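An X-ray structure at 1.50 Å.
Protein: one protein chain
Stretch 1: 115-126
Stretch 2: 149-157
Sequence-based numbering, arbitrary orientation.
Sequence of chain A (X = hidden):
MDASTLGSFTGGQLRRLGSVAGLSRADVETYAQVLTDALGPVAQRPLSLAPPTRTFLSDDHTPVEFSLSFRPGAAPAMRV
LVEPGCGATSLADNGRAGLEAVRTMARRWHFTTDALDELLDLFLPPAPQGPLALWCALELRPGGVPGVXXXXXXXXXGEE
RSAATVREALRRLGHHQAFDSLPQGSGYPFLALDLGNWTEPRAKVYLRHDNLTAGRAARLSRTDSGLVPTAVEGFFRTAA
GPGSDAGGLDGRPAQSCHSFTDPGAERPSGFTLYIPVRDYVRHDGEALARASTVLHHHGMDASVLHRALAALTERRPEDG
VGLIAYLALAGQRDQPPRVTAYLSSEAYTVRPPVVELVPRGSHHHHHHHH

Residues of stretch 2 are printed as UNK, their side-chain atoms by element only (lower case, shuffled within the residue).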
ATOM      1  N   ALA A 115     -18.874   1.343  -9.095  1.00 26.47           N
ATOM      2  CA  ALA A 115     -18.629   1.720  -7.685  1.00 25.73           C
ATOM      3  C   ALA A 115     -17.675   2.928  -7.636  1.00 24.09           C
ATOM      4  O   ALA A 115     -17.907   3.854  -6.848  1.00 23.51           O
ATOM      5  CB  ALA A 115     -18.089   0.540  -6.924  1.00 26.26           C
ATOM      6  N   LEU A 116     -16.661   2.950  -8.477  1.00 22.54           N
ATOM      7  CA  LEU A 116     -15.741   4.108  -8.550  1.00 21.71           C
ATOM      8  C   LEU A 116     -16.524   5.324  -9.054  1.00 22.21           C
ATOM      9  O   LEU A 116     -16.392   6.367  -8.486  1.00 21.25           O
ATOM     10  CB  LEU A 116     -14.570   3.760  -9.474  1.00 21.26           C
ATOM     11  CG  LEU A 116     -13.549   4.860  -9.676  1.00 21.24           C
ATOM     12  CD1 LEU A 116     -13.003   5.367  -8.346  1.00 21.17           C
ATOM     13  CD2 LEU A 116     -12.432   4.392 -10.594  1.00 21.51           C
ATOM     14  N   ASP A 117     -17.317   5.153 -10.111  1.00 23.00           N
ATOM     15  CA  ASP A 117     -18.075   6.261 -10.743  1.00 24.34           C
ATOM     16  C   ASP A 117     -19.002   6.924  -9.731  1.00 23.98           C
ATOM     17  O   ASP A 117     -19.118   8.146  -9.769  1.00 23.07           O
ATOM     18  CB  ASP A 117     -18.847   5.749 -11.952  1.00 25.56           C
ATOM     19  CG  ASP A 117     -17.969   5.480 -13.157  1.00 27.66           C
ATOM     20  OD1 ASP A 117     -16.812   5.972 -13.184  1.00 28.69           O
ATOM     21  OD2 ASP A 117     -18.455   4.804 -14.074  1.00 31.22           O
ATOM     22  N   GLU A 118     -19.602   6.135  -8.849  1.00 24.04           N
ATOM     23  CA  GLU A 118     -20.484   6.595  -7.752  1.00 25.82           C
ATOM     24  C   GLU A 118     -19.760   7.591  -6.839  1.00 24.48           C
ATOM     25  O   GLU A 118     -20.472   8.355  -6.181  1.00 25.09           O
ATOM     26  CB  GLU A 118     -20.980   5.413  -6.915  1.00 28.10           C
ATOM     27  CG  GLU A 118     -22.036   4.605  -7.592  1.00 31.07           C
ATOM     28  CD  GLU A 118     -23.413   5.253  -7.611  1.00 34.01           C
ATOM     29  OE1 GLU A 118     -23.599   6.318  -6.927  1.00 35.90           O
ATOM     30  OE2 GLU A 118     -24.290   4.707  -8.300  1.00 37.31           O
ATOM     31  N   LEU A 119     -18.412   7.603  -6.819  1.00 22.84           N
ATOM     32  CA  LEU A 119     -17.608   8.375  -5.820  1.00 22.86           C
ATOM     33  C   LEU A 119     -16.868   9.561  -6.433  1.00 21.78           C
ATOM     34  O   LEU A 119     -16.318  10.348  -5.644  1.00 21.73           O
ATOM     35  CB  LEU A 119     -16.579   7.439  -5.186  1.00 23.00           C
ATOM     36  CG  LEU A 119     -17.146   6.256  -4.418  1.00 23.74           C
ATOM     37  CD1 LEU A 119     -16.036   5.535  -3.690  1.00 24.35           C
ATOM     38  CD2 LEU A 119     -18.237   6.670  -3.456  1.00 24.68           C
ATOM     39  N   LEU A 120     -16.800   9.698  -7.759  1.00 21.80           N
ATOM     40  CA  LEU A 120     -15.802  10.606  -8.395  1.00 22.51           C
ATOM     41  C   LEU A 120     -16.033  12.073  -8.024  1.00 22.87           C
ATOM     42  O   LEU A 120     -15.043  12.803  -7.891  1.00 22.64           O
ATOM     43  CB  LEU A 120     -15.825  10.419  -9.913  1.00 23.04           C
ATOM     44  CG  LEU A 120     -15.260   9.094 -10.413  1.00 23.37           C
ATOM     45  CD1 LEU A 120     -15.208   9.097 -11.915  1.00 23.78           C
ATOM     46  CD2 LEU A 120     -13.880   8.805  -9.827  1.00 23.55           C
ATOM     47  N   ASP A 121     -17.277  12.528  -7.895  1.00 23.38           N
ATOM     48  CA  ASP A 121     -17.519  13.944  -7.533  1.00 24.32           C
ATOM     49  C   ASP A 121     -16.982  14.222  -6.126  1.00 23.59           C
ATOM     50  O   ASP A 121     -16.528  15.368  -5.887  1.00 24.92           O
ATOM     51  CB  ASP A 121     -18.981  14.340  -7.617  1.00 25.45           C
ATOM     52  CG  ASP A 121     -19.850  13.486  -6.741  1.00 26.78           C
ATOM     53  OD1 ASP A 121     -19.876  12.272  -6.987  1.00 27.69           O
ATOM     54  OD2 ASP A 121     -20.451  14.030  -5.810  1.00 28.28           O
ATOM     55  N   LEU A 122     -17.023  13.237  -5.223  1.00 21.88           N
ATOM     56  CA  LEU A 122     -16.516  13.410  -3.839  1.00 21.35           C
ATOM     57  C   LEU A 122     -14.994  13.523  -3.873  1.00 20.17           C
ATOM     58  O   LEU A 122     -14.444  14.333  -3.102  1.00 19.60           O
ATOM     59  CB  LEU A 122     -16.903  12.226  -2.959  1.00 22.03           C
ATOM     60  CG  LEU A 122     -18.389  12.039  -2.665  1.00 22.89           C
ATOM     61  CD1 LEU A 122     -18.612  10.698  -2.013  1.00 23.29           C
ATOM     62  CD2 LEU A 122     -18.918  13.153  -1.779  1.00 23.60           C
ATOM     63  N   PHE A 123     -14.322  12.710  -4.704  1.00 18.39           N
ATOM     64  CA  PHE A 123     -12.867  12.458  -4.568  1.00 18.03           C
ATOM     65  C   PHE A 123     -12.041  13.153  -5.648  1.00 18.02           C
ATOM     66  O   PHE A 123     -10.822  13.284  -5.427  1.00 17.72           O
ATOM     67  CB  PHE A 123     -12.611  10.957  -4.475  1.00 17.61           C
ATOM     68  CG  PHE A 123     -13.060  10.344  -3.179  1.00 17.64           C
ATOM     69  CD1 PHE A 123     -14.200   9.544  -3.118  1.00 17.90           C
ATOM     70  CD2 PHE A 123     -12.355  10.575  -2.006  1.00 17.31           C
ATOM     71  CE1 PHE A 123     -14.620   8.988  -1.916  1.00 17.89           C
ATOM     72  CE2 PHE A 123     -12.761   9.988  -0.825  1.00 17.71           C
ATOM     73  CZ  PHE A 123     -13.901   9.212  -0.778  1.00 18.07           C
ATOM     74  N   LEU A 124     -12.653  13.618  -6.745  1.00 18.79           N
ATOM     75  CA  LEU A 124     -11.944  14.348  -7.835  1.00 20.19           C
ATOM     76  C   LEU A 124     -12.635  15.683  -8.108  1.00 21.29           C
ATOM     77  O   LEU A 124     -13.158  15.920  -9.202  1.00 22.25           O
ATOM     78  CB  LEU A 124     -11.912  13.459  -9.082  1.00 20.80           C
ATOM     79  CG  LEU A 124     -11.092  12.166  -8.949  1.00 21.11           C
ATOM     80  CD1 LEU A 124     -11.108  11.398 -10.258  1.00 21.58           C
ATOM     81  CD2 LEU A 124      -9.655  12.418  -8.514  1.00 21.49           C
ATOM     82  N   PRO A 125     -12.694  16.582  -7.111  1.00 21.67           N
ATOM     83  CA  PRO A 125     -13.220  17.925  -7.331  1.00 22.83           C
ATOM     84  C   PRO A 125     -12.175  18.835  -7.970  1.00 24.78           C
ATOM     85  O   PRO A 125     -11.011  18.464  -8.097  1.00 24.25           O
ATOM     86  CB  PRO A 125     -13.518  18.393  -5.905  1.00 22.90           C
ATOM     87  CG  PRO A 125     -12.391  17.744  -5.084  1.00 22.19           C
ATOM     88  CD  PRO A 125     -12.265  16.367  -5.714  1.00 21.59           C
ATOM     89  N   PRO A 126     -12.541  20.063  -8.385  1.00 26.50           N
ATOM     90  CA  PRO A 126     -11.537  21.062  -8.759  1.00 27.80           C
ATOM     91  C   PRO A 126     -10.798  21.579  -7.509  1.00 27.83           C
ATOM     92  O   PRO A 126     -11.284  21.425  -6.423  1.00 30.37           O
ATOM     93  CB  PRO A 126     -12.361  22.154  -9.471  1.00 28.26           C
ATOM     94  CG  PRO A 126     -13.773  22.003  -8.913  1.00 28.42           C
ATOM     95  CD  PRO A 126     -13.922  20.543  -8.547  1.00 27.71           C
ATOM     96  N   UNK A 149      -7.188  -2.262  -7.255  1.00 19.63           N
ATOM     97  CA  UNK A 149      -7.649  -1.514  -6.083  1.00 19.45           C
ATOM     98  C   UNK A 149      -7.343  -0.045  -6.362  1.00 17.81           C
ATOM     99  O   UNK A 149      -6.227   0.209  -6.818  1.00 18.88           O
ATOM    100  c   UNK A 149      -6.583  -3.770  -2.691  1.00 28.66           C
ATOM    101  n   UNK A 149      -6.372  -4.591  -1.474  1.00 31.77           N
ATOM    102  c   UNK A 149      -7.444  -1.546  -3.512  1.00 23.81           C
ATOM    103  c   UNK A 149      -6.890  -1.994  -4.851  1.00 21.71           C
ATOM    104  c   UNK A 149      -6.842  -2.319  -2.356  1.00 26.38           C
ATOM    105  N   UNK A 150      -8.292   0.841  -6.130  1.00 15.71           N
ATOM    106  CA  UNK A 150      -8.104   2.298  -6.286  1.00 15.24           C
ATOM    107  C   UNK A 150      -8.149   2.964  -4.923  1.00 14.46           C
ATOM    108  O   UNK A 150      -9.082   2.694  -4.183  1.00 14.32           O
ATOM    109  c   UNK A 150      -9.035   4.340  -7.424  1.00 16.51           C
ATOM    110  c   UNK A 150      -9.085   2.134  -8.561  1.00 16.65           C
ATOM    111  c   UNK A 150      -9.175   2.859  -7.234  1.00 15.97           C
ATOM    112  N   UNK A 151      -7.175   3.852  -4.657  1.00 13.56           N
ATOM    113  CA  UNK A 151      -7.026   4.641  -3.413  1.00 13.66           C
ATOM    114  C   UNK A 151      -7.358   6.092  -3.713  1.00 13.08           C
ATOM    115  O   UNK A 151      -6.791   6.652  -4.640  1.00 12.79           O
ATOM    116  c   UNK A 151      -5.284   2.941  -0.973  1.00 16.50           C
ATOM    117  c   UNK A 151      -4.965   1.695  -0.459  1.00 17.88           C
ATOM    118  c   UNK A 151      -4.880   2.156  -3.178  1.00 16.60           C
ATOM    119  o   UNK A 151      -4.249  -0.544  -0.813  1.00 22.23           O
ATOM    120  c   UNK A 151      -4.606   0.680  -1.312  1.00 18.84           C
ATOM    121  c   UNK A 151      -5.248   3.181  -2.335  1.00 15.47           C
ATOM    122  c   UNK A 151      -4.546   0.904  -2.673  1.00 18.01           C
ATOM    123  c   UNK A 151      -5.606   4.529  -2.885  1.00 14.16           C
ATOM    124  N   UNK A 152      -8.287   6.630  -2.941  1.00 13.13           N
ATOM    125  CA  UNK A 152      -8.759   8.023  -3.059  1.00 13.21           C
ATOM    126  C   UNK A 152      -8.545   8.745  -1.732  1.00 13.21           C
ATOM    127  O   UNK A 152      -8.263   8.066  -0.713  1.00 13.07           O
ATOM    128  c   UNK A 152     -10.014   7.928  -5.936  1.00 13.87           C
ATOM    129  c   UNK A 152     -12.049   7.017  -4.835  1.00 14.24           C
ATOM    130  c   UNK A 152     -10.226   8.000  -3.463  1.00 13.59           C
ATOM    131  c   UNK A 152     -10.562   7.207  -4.718  1.00 13.79           C
ATOM    132  N   UNK A 153      -8.649  10.066  -1.754  1.00 13.33           N
ATOM    133  CA  UNK A 153      -8.234  10.981  -0.646  1.00 13.83           C
ATOM    134  C   UNK A 153      -9.441  11.607   0.042  1.00 14.55           C
ATOM    135  O   UNK A 153     -10.018  12.555  -0.488  1.00 14.74           O
ATOM    136  n   UNK A 153      -6.323  14.172  -0.609  1.00 14.99           N
ATOM    137  c   UNK A 153      -6.892  13.070  -0.158  1.00 14.28           C
ATOM    138  c   UNK A 153      -7.358  12.092  -1.210  1.00 13.94           C
ATOM    139  o   UNK A 153      -7.050  12.838   1.037  1.00 14.94           O
ATOM    140  N   UNK A 154      -9.876  11.105   1.218  1.00 15.13           N
ATOM    141  CA  UNK A 154     -10.990  11.718   1.939  1.00 16.12           C
ATOM    142  C   UNK A 154     -10.757  13.197   2.303  1.00 16.67           C
ATOM    143  O   UNK A 154     -11.768  13.891   2.568  1.00 17.89           O
ATOM    144  c   UNK A 154      -9.396   9.878   1.876  1.00 15.50           C
ATOM    145  c   UNK A 154     -11.092  10.836   3.188  1.00 16.16           C
ATOM    146  c   UNK A 154     -10.579   9.509   2.729  1.00 15.92           C
ATOM    147  N   UNK A 155      -9.500  13.656   2.379  1.00 16.58           N
ATOM    148  CA  UNK A 155      -9.116  15.038   2.753  1.00 17.70           C
ATOM    149  C   UNK A 155      -8.985  15.930   1.519  1.00 18.28           C
ATOM    150  O   UNK A 155      -8.421  17.042   1.660  1.00 18.53           O
ATOM    151  c   UNK A 155      -7.839  15.046   3.547  1.00 17.94           C
ATOM    152  N   UNK A 156      -9.508  15.512   0.360  1.00 18.67           N
ATOM    153  CA  UNK A 156      -9.361  16.271  -0.921  1.00 19.89           C
ATOM    154  C   UNK A 156      -9.963  17.680  -0.786  1.00 20.88           C
ATOM    155  O   UNK A 156      -9.481  18.585  -1.483  1.00 20.62           O
ATOM    156  c   UNK A 156      -9.679  16.228  -3.413  1.00 20.52           C
ATOM    157  c   UNK A 156      -9.977  15.514  -2.118  1.00 20.28           C
ATOM    158  c   UNK A 156     -11.463  15.282  -1.968  1.00 21.20           C
ATOM    159  N   UNK A 157     -11.008  17.837   0.030  1.00 22.44           N
ATOM    160  CA  UNK A 157     -11.644  19.146   0.317  1.00 24.39           C
ATOM    161  C   UNK A 157     -11.239  19.735   1.659  1.00 25.71           C
ATOM    162  O   UNK A 157     -11.938  20.656   2.135  1.00 28.64           O
TER
HETATM  163  O   HOH W   1      -9.044  11.527  -4.225  1.00 14.33           O

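Position 149 carries four carbons in a row ending in a nitrogen, an unbranched amine chain out of reach of stretch 1. This is Lys 149, partly exposed, where a charged amine need not be buried.

At position 150 one carbon carries two others, three in all; CA-to-CB points toward stretch 1, and the carbons pack on Leu 116. The fork at CB makes it Val 150. Its CG1 lies 4.2 Å from CD1 of Leu 116, and the compact, beta-branched side chain suits a buried place on a strand.

Position 151 has one carbon followed by a six-carbon ring bearing an oxygen: Tyr 151. Strand alternation takes its side chain out of reach of stretch 1. Partly exposed, it pairs a large ring with a polar hydroxyl and so tolerates a place between buried core and solvent.

Position 152 points toward stretch 1 again, with four carbons forked at the second. Its CB sits over the face of the Phe 123 ring, and a branch end comes near Leu 116 and Leu 119. It is Leu 152. The CB lies 4.0 Å from the centroid of the Phe 123 ring and 28° off the normal, a CH-pi contact. Its CD1 comes within 4.0 Å of CD1 of Leu 116 and 4.4 Å of CD1 of Leu 119, so the longer, forked chain reaches two leucines beyond the ring.

At position 153 two carbons end in one oxygen and one nitrogen, the mark of an amide; the backbone O, not the side chain, meets the edge of the Phe 123 ring, 3.4 Å from CD2. This is Asn 153, whose OD1 accepts a hydrogen bond from N of position 155 at 2.9 Å.

Three carbons at position 154 close a ring onto the backbone nitrogen, near Phe 123, which defines Pro 154. Its phi of -58° fits the second place of a type I turn, and its CG lies 4.2 Å from Phe 123 CE2.

A single carbon at position 155, directed away from stretch 1, gives Ala 155; partly exposed, this methyl fills little space and makes no demand on stretch 1.

Position 156 has one carbon bearing two more, a fork that points toward stretch 1 and lies against Pro 125 and the backbone O of Leu 122: Val 156, its short branches suited to this buried place. Its CG2 is 3.5 Å from CD of Pro 125, and its CG1 is 3.3 Å from O of Leu 122. Its own N closes the turn on Asn 153 O at 3.1 Å.

Position 157 has no side-chain atoms and is Gly 157; stretch 1 would leave room for a CB here.

The contact works by apolar packing, without a direct hydrogen bond between the stretches. Phe 123 is its hub, with Leu 152 over one face and the turn at its edge. A water adds a polar link, donating to Phe 123 O at 2.8 Å and accepting from Asn 153 N at 2.9 Å.

Stretch 2, residues 149-157: KVYLNPAVG
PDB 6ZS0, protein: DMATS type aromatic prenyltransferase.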